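Local structure of thioesterase (Streptomyces sp. WAC02707, 6VAP) at residues Ala125-Ser130 and Pro209-Ala214; Val12-Tyr17 and Arg85-Gln90; Glu71-Leu76 and Glu182-Arg187. The protein probably removes unwanted acyl groups from carrier proteins of the borrelidin polyketide synthase by thioester hydrolysis, as a type II thioesterase of the alpha/beta-hydrolase superfamily. One frame throughout, in Å; residues are numbered along the deposited sequence.

Interaction 1 of 3, residues Ala125-Ser130 and Pro209-Ala214; sequences ARPAPS and PVEARA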
loop_
_atom_site.group_PDB
_atom_site.type_symbol
_atom_site.label_atom_id
_atom_site.label_comp_id
_atom_site.label_asym_id
_atom_site.label_seq_id
_atom_site.Cartn_x
_atom_site.Cartn_y
_atom_site.Cartn_z
ATOM N N ALA A 125 5.907 -3.747 -5.866
ATOM C CA ALA A 125 7.247 -3.885 -5.331
ATOM C C ALA A 125 7.233 -4.573 -3.974
ATOM O O ALA A 125 7.698 -4.045 -2.977
ATOM C CB ALA A 125 7.930 -2.518 -5.264
ATOM N N ARG A 126 6.689 -5.760 -3.931
ATOM C CA ARG A 126 6.639 -6.488 -2.662
ATOM C C ARG A 126 6.465 -7.986 -2.899
ATOM O O ARG A 126 5.666 -8.381 -3.762
ATOM C CB ARG A 126 5.503 -5.975 -1.806
ATOM C CG ARG A 126 5.459 -6.512 -0.422
ATOM C CD ARG A 126 6.538 -5.973 0.470
ATOM N NE ARG A 126 6.242 -6.179 1.886
ATOM C CZ ARG A 126 7.135 -6.194 2.862
ATOM N NH1 ARG A 126 8.392 -5.931 2.600
ATOM N NH2 ARG A 126 6.737 -6.477 4.098
ATOM N N PRO A 127 7.249 -8.844 -2.241
ATOM C CA PRO A 127 7.027 -10.284 -2.393
ATOM C C PRO A 127 5.628 -10.635 -1.910
ATOM O O PRO A 127 5.044 -9.966 -1.052
ATOM C CB PRO A 127 8.117 -10.911 -1.511
ATOM C CG PRO A 127 9.101 -9.867 -1.305
ATOM C CD PRO A 127 8.318 -8.570 -1.264
ATOM N N ALA A 128 5.087 -11.715 -2.447
ATOM C CA ALA A 128 3.856 -12.296 -1.905
ATOM C C ALA A 128 3.931 -12.484 -0.390
ATOM O O ALA A 128 4.999 -12.757 0.149
ATOM C CB ALA A 128 3.582 -13.622 -2.603
ATOM N N PRO A 129 2.816 -12.360 0.315
ATOM C CA PRO A 129 2.863 -12.581 1.770
ATOM C C PRO A 129 3.426 -13.936 2.148
ATOM O O PRO A 129 4.140 -14.041 3.157
ATOM C CB PRO A 129 1.394 -12.457 2.196
ATOM C CG PRO A 129 0.778 -11.568 1.152
ATOM C CD PRO A 129 1.506 -11.862 -0.139
ATOM N N SER A 130 3.153 -14.972 1.347
ATOM C CA SER A 130 3.730 -16.294 1.557
ATOM C C SER A 130 5.213 -16.375 1.187
ATOM O O SER A 130 5.849 -17.411 1.421
ATOM C CB SER A 130 2.936 -17.318 0.750
ATOM O OG SER A 130 3.087 -17.116 -0.669
ATOM N N PRO A 209 11.244 -12.184 -9.505
ATOM C CA PRO A 209 10.053 -12.498 -10.317
ATOM C C PRO A 209 9.159 -13.544 -9.677
ATOM O O PRO A 209 7.931 -13.405 -9.706
ATOM C CB PRO A 209 10.650 -12.997 -11.651
ATOM C CG PRO A 209 12.012 -12.422 -11.705
ATOM C CD PRO A 209 12.500 -12.287 -10.284
ATOM N N VAL A 210 9.739 -14.599 -9.108
ATOM C CA VAL A 210 8.915 -15.626 -8.487
ATOM C C VAL A 210 8.203 -15.055 -7.269
ATOM O O VAL A 210 7.041 -15.380 -7.001
ATOM C CB VAL A 210 9.775 -16.855 -8.136
ATOM C CG1 VAL A 210 9.058 -17.753 -7.133
ATOM C CG2 VAL A 210 10.136 -17.613 -9.374
ATOM N N GLU A 211 8.885 -14.193 -6.514
ATOM C CA GLU A 211 8.268 -13.602 -5.327
ATOM C C GLU A 211 7.054 -12.766 -5.705
ATOM O O GLU A 211 6.007 -12.803 -5.024
ATOM C CB GLU A 211 9.284 -12.748 -4.561
ATOM C CG GLU A 211 10.244 -13.576 -3.735
ATOM C CD GLU A 211 11.362 -12.746 -3.137
ATOM O OE1 GLU A 211 11.692 -11.684 -3.701
ATOM O OE2 GLU A 211 11.906 -13.150 -2.109
ATOM N N ALA A 212 7.155 -12.073 -6.848
ATOM C CA ALA A 212 6.041 -11.260 -7.299
ATOM C C ALA A 212 4.948 -12.134 -7.874
ATOM O O ALA A 212 3.777 -11.939 -7.579
ATOM C CB ALA A 212 6.502 -10.228 -8.324
ATOM N N ARG A 213 5.310 -13.108 -8.689
ATOM C CA ARG A 213 4.323 -14.000 -9.283
ATOM C C ARG A 213 3.574 -14.768 -8.199
ATOM O O ARG A 213 2.432 -15.174 -8.410
ATOM C CB ARG A 213 5.030 -14.941 -10.294
ATOM C CG ARG A 213 4.139 -15.997 -10.925
ATOM C CD ARG A 213 3.234 -15.395 -11.977
ATOM N NE ARG A 213 3.985 -14.763 -13.061
ATOM C CZ ARG A 213 3.433 -14.283 -14.173
ATOM N NH1 ARG A 213 2.120 -14.363 -14.357
ATOM N NH2 ARG A 213 4.196 -13.721 -15.105
ATOM N N ALA A 214 4.199 -15.003 -7.042
ATOM C CA ALA A 214 3.556 -15.800 -6.014
ATOM C C ALA A 214 2.310 -15.110 -5.481
ATOM O O ALA A 214 1.482 -15.768 -4.852
ATOM C CB ALA A 214 4.531 -16.083 -4.884
#
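The backbones of Pro127 and Glu211 come as close as 4.6 Å between their CA atoms, and the next residue after the proline, Ala128, donates its N-H to Glu211 O, with Ala128 N 2.9 Å from that oxygen. The bond is nearly straight at the hydrogen (166°), yet the donor stands 42° above the carbonyl plane, so it does not use a lone-pair direction.

On one flank of this bond Pro127 and Glu211 run alongside each other in the same direction, Pro127 CB meeting Glu211 CB at 3.7 Å. The glutamate turns CG beside its own backbone N (chi1 -78°) and then runs extended, which carries the carboxylate along the proline ring until OE1 is 4.0 Å from Pro127 CG. OE1 itself takes Thr208 N, just ahead of helix 209-213, and forms a salt bridge with Arg133. On the other flank Ala128 CB faces Ala214 CB at 3.5 Å, tighter than ordinary methyl packing.

Continuing the same seam, Arg126 O accepts from the indole NE1 of Trp215. The contact thus joins the loop after strand 120-124 to the short helix that follows the neighbouring strand 196-201.

Chemically, the buried surface pairs a satisfied backbone N-H with small apolar groups, while the Arg133 salt bridge and the backbone N-H of Thr208 would favour an ionised Glu211 carboxylate beside the uncharged proline.

Interaction 2 of 3, residues Val12-Tyr17 and Arg85-Gln90; sequences VWIRQY and RARVHQ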
loop_
_atom_site.group_PDB
_atom_site.type_symbol
_atom_site.label_atom_id
_atom_site.label_comp_id
_atom_site.label_asym_id
_atom_site.label_seq_id
_atom_site.Cartn_x
_atom_site.Cartn_y
_atom_site.Cartn_z
ATOM N N VAL A 12 -7.882 11.705 10.696
ATOM C CA VAL A 12 -6.482 11.538 11.062
ATOM C C VAL A 12 -5.841 10.449 10.229
ATOM O O VAL A 12 -4.656 10.549 9.872
ATOM C CB VAL A 12 -6.364 11.244 12.573
ATOM C CG1 VAL A 12 -6.865 9.843 12.897
ATOM C CG2 VAL A 12 -4.924 11.410 13.031
ATOM N N TRP A 13 -6.609 9.413 9.874
ATOM C CA TRP A 13 -6.044 8.295 9.122
ATOM C C TRP A 13 -6.146 8.457 7.606
ATOM O O TRP A 13 -5.239 8.067 6.864
ATOM C CB TRP A 13 -6.750 6.980 9.505
ATOM C CG TRP A 13 -6.307 6.385 10.784
ATOM C CD1 TRP A 13 -6.887 6.542 12.028
ATOM C CD2 TRP A 13 -5.253 5.441 10.946
ATOM N NE1 TRP A 13 -6.195 5.796 12.960
ATOM C CE2 TRP A 13 -5.218 5.083 12.316
ATOM C CE3 TRP A 13 -4.355 4.834 10.061
ATOM C CZ2 TRP A 13 -4.285 4.201 12.827
ATOM C CZ3 TRP A 13 -3.426 3.944 10.582
ATOM C CH2 TRP A 13 -3.396 3.653 11.949
ATOM N N ILE A 14 -7.256 8.998 7.128
ATOM C CA ILE A 14 -7.633 8.914 5.723
ATOM C C ILE A 14 -7.659 10.313 5.152
ATOM O O ILE A 14 -8.483 11.132 5.569
ATOM C CB ILE A 14 -8.995 8.227 5.536
ATOM C CG1 ILE A 14 -8.925 6.796 6.115
ATOM C CG2 ILE A 14 -9.366 8.210 4.062
ATOM C CD1 ILE A 14 -10.249 6.112 6.239
ATOM N N ARG A 15 -6.794 10.576 4.178
ATOM C CA ARG A 15 -6.675 11.897 3.573
ATOM C C ARG A 15 -7.302 11.852 2.182
ATOM O O ARG A 15 -6.880 11.067 1.325
ATOM C CB ARG A 15 -5.211 12.331 3.497
ATOM C CG ARG A 15 -4.453 12.229 4.825
ATOM C CD ARG A 15 -5.069 13.170 5.872
ATOM N NE ARG A 15 -4.687 12.779 7.227
ATOM C CZ ARG A 15 -3.694 13.319 7.921
ATOM N NH1 ARG A 15 -2.961 14.284 7.385
ATOM N NH2 ARG A 15 -3.440 12.888 9.155
ATOM N N GLN A 16 -8.294 12.698 1.959
ATOM C CA GLN A 16 -8.988 12.834 0.679
ATOM C C GLN A 16 -8.543 14.169 0.095
ATOM O O GLN A 16 -8.996 15.234 0.528
ATOM C CB GLN A 16 -10.496 12.776 0.906
ATOM C CG GLN A 16 -11.329 12.851 -0.363
ATOM C CD GLN A 16 -12.818 12.877 -0.085
ATOM O OE1 GLN A 16 -13.238 13.020 1.052
ATOM N NE2 GLN A 16 -13.619 12.738 -1.125
ATOM N N TYR A 17 -7.661 14.110 -0.899
ATOM C CA TYR A 17 -7.041 15.323 -1.408
ATOM C C TYR A 17 -7.910 16.048 -2.425
ATOM O O TYR A 17 -7.791 17.267 -2.556
ATOM C CB TYR A 17 -5.683 14.968 -2.006
ATOM C CG TYR A 17 -4.683 14.540 -0.962
ATOM C CD1 TYR A 17 -4.355 15.379 0.112
ATOM C CD2 TYR A 17 -4.028 13.318 -1.070
ATOM C CE1 TYR A 17 -3.433 14.982 1.070
ATOM C CE2 TYR A 17 -3.129 12.900 -0.116
ATOM C CZ TYR A 17 -2.822 13.734 0.950
ATOM O OH TYR A 17 -1.916 13.342 1.905
ATOM N N ARG A 85 -13.641 1.102 7.323
ATOM C CA ARG A 85 -14.996 0.550 7.302
ATOM C C ARG A 85 -16.058 1.651 7.277
ATOM O O ARG A 85 -17.020 1.582 6.502
ATOM C CB ARG A 85 -15.209 -0.349 8.516
ATOM C CG ARG A 85 -14.722 -1.756 8.339
ATOM C CD ARG A 85 -15.460 -2.713 9.268
ATOM N NE ARG A 85 -16.793 -3.008 8.763
ATOM C CZ ARG A 85 -17.463 -4.119 9.041
ATOM N NH1 ARG A 85 -16.915 -5.039 9.829
ATOM N NH2 ARG A 85 -18.679 -4.306 8.536
ATOM N N ALA A 86 -15.912 2.669 8.131
ATOM C CA ALA A 86 -16.914 3.733 8.204
ATOM C C ALA A 86 -16.966 4.591 6.943
ATOM O O ALA A 86 -17.972 5.259 6.703
ATOM C CB ALA A 86 -16.639 4.621 9.421
ATOM N N ARG A 87 -15.911 4.590 6.139
ATOM C CA ARG A 87 -15.839 5.366 4.908
ATOM C C ARG A 87 -16.082 4.530 3.664
ATOM O O ARG A 87 -16.512 5.072 2.639
ATOM C CB ARG A 87 -14.459 6.008 4.756
ATOM C CG ARG A 87 -14.173 7.103 5.740
ATOM C CD ARG A 87 -13.004 7.928 5.262
ATOM N NE ARG A 87 -13.357 8.746 4.097
ATOM C CZ ARG A 87 -13.024 10.021 3.949
ATOM N NH1 ARG A 87 -12.343 10.649 4.894
ATOM N NH2 ARG A 87 -13.373 10.661 2.847
ATOM N N VAL A 88 -15.795 3.226 3.743
ATOM C CA VAL A 88 -15.804 2.359 2.577
ATOM C C VAL A 88 -17.124 2.525 1.848
ATOM O O VAL A 88 -18.194 2.534 2.459
ATOM C CB VAL A 88 -15.576 0.898 3.008
ATOM C CG1 VAL A 88 -16.813 0.361 3.765
ATOM C CG2 VAL A 88 -15.263 0.027 1.797
ATOM N N HIS A 89 -17.090 2.478 0.524
ATOM C CA HIS A 89 -18.278 2.471 -0.335
ATOM C C HIS A 89 -17.867 1.703 -1.591
ATOM O O HIS A 89 -17.000 2.221 -2.224
ATOM C CB HIS A 89 -18.703 3.921 -0.572
ATOM C CG HIS A 89 -19.892 4.072 -1.445
ATOM N ND1 HIS A 89 -19.813 3.993 -2.797
ATOM C CD2 HIS A 89 -21.190 4.242 -1.152
ATOM C CE1 HIS A 89 -21.009 4.137 -3.305
ATOM N NE2 HIS A 89 -21.859 4.282 -2.321
ATOM N N GLN A 90 -18.402 0.507 -1.885
ATOM C CA GLN A 90 -18.087 -0.228 -3.096
ATOM C C GLN A 90 -18.651 0.503 -4.315
ATOM O O GLN A 90 -19.684 1.164 -4.224
ATOM C CB GLN A 90 -18.655 -1.639 -2.993
ATOM C CG GLN A 90 -18.160 -2.374 -1.743
ATOM C CD GLN A 90 -18.776 -3.750 -1.579
ATOM O OE1 GLN A 90 -18.366 -4.711 -2.235
ATOM N NE2 GLN A 90 -19.768 -3.850 -0.700
#
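Ile14 and Arg87 overlap with their side chains running antiparallel, Ile14 CD1 reaching Arg87 CD at 3.4 Å. The Ile14 CG2 methyl lies over one face of the guanidinium, 3.9 Å from Arg87 NH1. At the guanidinium edge the contact turns polar: Arg87 NH2 donates to Gln16 OE1 over 3.0 Å. The oxygen is almost exactly in the guanidinium plane, but the nitrogen sits 60° out of the amide plane, and the angle at the hydrogen is only 134°. The amide and guanidinium planes stand 77° apart, and the bond is bent. Gln16, extended throughout, brings its oxygen to this edge, whereas a kink at chi3 of Arg87 turns the guanidinium over the isoleucine.

This is an edge of the alpha/beta-hydrolase sheet: strand 14-15 is outermost and runs antiparallel to strand 52-56, and helix 73-87 covers it, with Val83 and Leu84 also touching Ile14. Leu54 of the neighbouring strand meets both Ile14 and Arg87.

In the next shell, the backbone of His9 holds both polar groups, its N donating to Gln16 OE1 and its O accepting from Arg87 NH1. Ser10 OG is bonded to Gln16 N. Asp11 accepts from Ile14 N through OD1, while its OD2 makes a long, weak ion pair with Arg87 NH1. Further along, Arg15 NH2 bonds Val12 O at 2.7 Å and forms a salt bridge with Asp63.

Interaction 3 of 3, residues Glu71-Leu76 and Glu182-Arg187; sequences EDIDEL and ETYRYR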
loop_
_atom_site.group_PDB
_atom_site.type_symbol
_atom_site.label_atom_id
_atom_site.label_comp_id
_atom_site.label_asym_id
_atom_site.label_seq_id
_atom_site.Cartn_x
_atom_site.Cartn_y
_atom_site.Cartn_z
ATOM N N GLU A 71 4.446 -0.566 14.809
ATOM C CA GLU A 71 5.578 -1.427 14.502
ATOM C C GLU A 71 5.169 -2.765 13.906
ATOM O O GLU A 71 6.018 -3.646 13.784
ATOM C CB GLU A 71 6.394 -1.667 15.781
ATOM C CG GLU A 71 7.024 -0.410 16.357
ATOM C CD GLU A 71 7.706 -0.654 17.690
ATOM O OE1 GLU A 71 7.588 -1.775 18.225
ATOM O OE2 GLU A 71 8.356 0.279 18.197
ATOM N N ASP A 72 3.903 -2.941 13.543
ATOM C CA ASP A 72 3.371 -4.243 13.165
ATOM C C ASP A 72 2.305 -4.000 12.111
ATOM O O ASP A 72 1.447 -3.136 12.293
ATOM C CB ASP A 72 2.803 -4.999 14.378
ATOM C CG ASP A 72 2.093 -6.281 13.980
ATOM O OD1 ASP A 72 2.768 -7.222 13.508
ATOM O OD2 ASP A 72 0.856 -6.352 14.142
ATOM N N ILE A 73 2.346 -4.777 11.030
ATOM C CA ILE A 73 1.352 -4.639 9.972
ATOM C C ILE A 73 -0.038 -4.991 10.483
ATOM O O ILE A 73 -1.028 -4.321 10.168
ATOM C CB ILE A 73 1.750 -5.530 8.786
ATOM C CG1 ILE A 73 3.021 -4.988 8.100
ATOM C CG2 ILE A 73 0.585 -5.606 7.768
ATOM C CD1 ILE A 73 2.729 -3.880 7.141
ATOM N N ASP A 74 -0.144 -6.060 11.264
ATOM C CA ASP A 74 -1.459 -6.449 11.770
ATOM C C ASP A 74 -2.055 -5.382 12.682
ATOM O O ASP A 74 -3.275 -5.164 12.681
ATOM C CB ASP A 74 -1.375 -7.783 12.510
ATOM C CG ASP A 74 -1.533 -8.970 11.578
ATOM O OD1 ASP A 74 -2.525 -9.006 10.817
ATOM O OD2 ASP A 74 -0.663 -9.868 11.597
ATOM N N GLU A 75 -1.206 -4.667 13.424
ATOM C CA GLU A 75 -1.703 -3.590 14.270
ATOM C C GLU A 75 -2.111 -2.404 13.418
ATOM O O GLU A 75 -3.159 -1.798 13.661
ATOM C CB GLU A 75 -0.647 -3.171 15.298
ATOM C CG GLU A 75 -0.461 -4.178 16.422
ATOM C CD GLU A 75 0.865 -4.015 17.137
ATOM O OE1 GLU A 75 1.325 -4.991 17.769
ATOM O OE2 GLU A 75 1.447 -2.911 17.065
ATOM N N LEU A 76 -1.296 -2.056 12.416
ATOM C CA LEU A 76 -1.712 -1.041 11.448
ATOM C C LEU A 76 -3.071 -1.386 10.851
ATOM O O LEU A 76 -3.970 -0.542 10.779
ATOM C CB LEU A 76 -0.670 -0.883 10.333
ATOM C CG LEU A 76 0.436 0.142 10.601
ATOM C CD1 LEU A 76 1.644 -0.163 9.697
ATOM C CD2 LEU A 76 -0.042 1.534 10.390
ATOM N N GLU A 182 9.676 -5.697 7.998
ATOM C CA GLU A 182 10.651 -6.771 8.124
ATOM C C GLU A 182 10.239 -7.872 9.095
ATOM O O GLU A 182 10.696 -9.003 8.942
ATOM C CB GLU A 182 12.003 -6.191 8.554
ATOM C CG GLU A 182 12.752 -5.552 7.439
ATOM C CD GLU A 182 13.990 -4.782 7.915
ATOM O OE1 GLU A 182 13.863 -4.020 8.902
ATOM O OE2 GLU A 182 15.087 -4.945 7.305
ATOM N N THR A 183 9.383 -7.600 10.070
ATOM C CA THR A 183 8.983 -8.611 11.039
ATOM C C THR A 183 7.609 -9.201 10.740
ATOM O O THR A 183 7.067 -9.926 11.577
ATOM C CB THR A 183 8.975 -8.014 12.462
ATOM O OG1 THR A 183 7.939 -7.008 12.566
ATOM C CG2 THR A 183 10.342 -7.368 12.773
ATOM N N TYR A 184 7.013 -8.869 9.595
ATOM C CA TYR A 184 5.727 -9.434 9.209
ATOM C C TYR A 184 5.792 -10.941 9.122
ATOM O O TYR A 184 6.718 -11.485 8.529
ATOM C CB TYR A 184 5.322 -8.864 7.866
ATOM C CG TYR A 184 4.067 -9.420 7.246
ATOM C CD1 TYR A 184 2.798 -9.206 7.831
ATOM C CD2 TYR A 184 4.145 -10.239 6.123
ATOM C CE1 TYR A 184 1.667 -9.746 7.267
ATOM C CE2 TYR A 184 2.999 -10.785 5.551
ATOM C CZ TYR A 184 1.774 -10.501 6.087
ATOM O OH TYR A 184 0.628 -11.058 5.511
ATOM N N ARG A 185 4.809 -11.642 9.712
ATOM C CA ARG A 185 4.686 -13.108 9.671
ATOM C C ARG A 185 3.321 -13.403 9.024
ATOM O O ARG A 185 2.373 -13.037 9.630
ATOM C CB ARG A 185 4.871 -13.681 11.082
ATOM C CG ARG A 185 6.100 -13.141 11.807
ATOM C CD ARG A 185 6.500 -13.825 13.100
ATOM N NE ARG A 185 5.671 -13.398 14.220
ATOM C CZ ARG A 185 5.443 -14.098 15.347
ATOM N NH1 ARG A 185 5.959 -15.305 15.540
ATOM N NH2 ARG A 185 4.670 -13.582 16.275
ATOM N N TYR A 186 3.260 -13.945 7.809
ATOM C CA TYR A 186 2.034 -14.309 7.127
ATOM C C TYR A 186 1.385 -15.449 7.888
ATOM O O TYR A 186 2.009 -16.477 8.153
ATOM C CB TYR A 186 2.336 -14.728 5.692
ATOM C CG TYR A 186 1.160 -15.341 4.975
ATOM C CD1 TYR A 186 0.016 -14.594 4.691
ATOM C CD2 TYR A 186 1.198 -16.654 4.557
ATOM C CE1 TYR A 186 -1.037 -15.152 4.054
ATOM C CE2 TYR A 186 0.139 -17.225 3.890
ATOM C CZ TYR A 186 -0.981 -16.463 3.631
ATOM O OH TYR A 186 -2.051 -17.018 2.979
ATOM N N ARG A 187 0.154 -15.258 8.284
ATOM C CA ARG A 187 -0.599 -16.357 8.880
ATOM C C ARG A 187 -1.549 -16.895 7.830
ATOM O O ARG A 187 -2.399 -16.137 7.380
ATOM C CB ARG A 187 -1.377 -15.889 10.102
ATOM C CG ARG A 187 -0.624 -14.869 10.926
ATOM C CD ARG A 187 -1.424 -14.451 12.146
ATOM N NE ARG A 187 -0.828 -13.293 12.808
ATOM C CZ ARG A 187 -1.496 -12.202 13.176
ATOM N NH1 ARG A 187 -2.799 -12.096 12.953
ATOM N NH2 ARG A 187 -0.852 -11.211 13.773
HETATM O O HOH W 1 6.321 -6.013 15.270
HETATM O O HOH W 2 4.040 -10.165 12.384
#
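Thr183 meets Glu71 through a water that donates to Glu71 O at 2.8 Å and, weakly, to Thr183 OG1 at 3.3 Å; OG1 is also hydrogen-bonded to Arg179 O. A second water lies among Thr183 O, Asp72 OD1 and Arg185 N, but its bonds to the last two are weak.

At Tyr184 the contact becomes apolar: CD1 approaches Ile73 CB obliquely at 3.9 Å. With CG anti to the backbone N (chi1 175°), the ring extends to Glu106, whose OE2 is bonded to the tyrosine OH. The backbone N of Tyr186 lies over one face of the Tyr184 ring, toward its rim.

Arg187 ends the walk with a salt bridge, NH2 to Asp74 OD2 at 2.6 Å. Its detailed placement is doubtful: the arginine is poorly ordered, and Asp74 OD2, modelled over the guanidinium face, comes implausibly close to Arg187 CZ at 2.9 Å. Asp74 OD1 has a second partner in Arg110.

Asp72 is the N-cap of helix 73-87, its OD2 accepting from Glu75 N at 2.8 Å. This capped helix start, where Ile73 touches Met99, borders the probable nucleophile elbow of an alpha/beta hydrolase.

How the interactions relate
Interactions 1 and 3 are neighbours, their centres 16 Å apart, and touch directly: Pro129 O is 3.2 Å from Tyr186 CB, and Pro129 CB is 3.7 Å from Tyr184 OH. Interactions 2 and 3 share helix 73-87, interaction 3 at its start and interaction 2 at its far end; with centres 22 Å apart they meet at Trp13 CZ3 and Leu76 CD2, 4.2 Å from each other. Interactions 1 and 2 lie on opposite sides of the chain's centre, nearest atoms about 16 Å apart. Pro127 of interaction 1 is near the probable Ser98-His232-Asp204 triad without touching it, and Ile73 of interaction 3 packs on Met99, next to Ser98, without touching Ser98 itself.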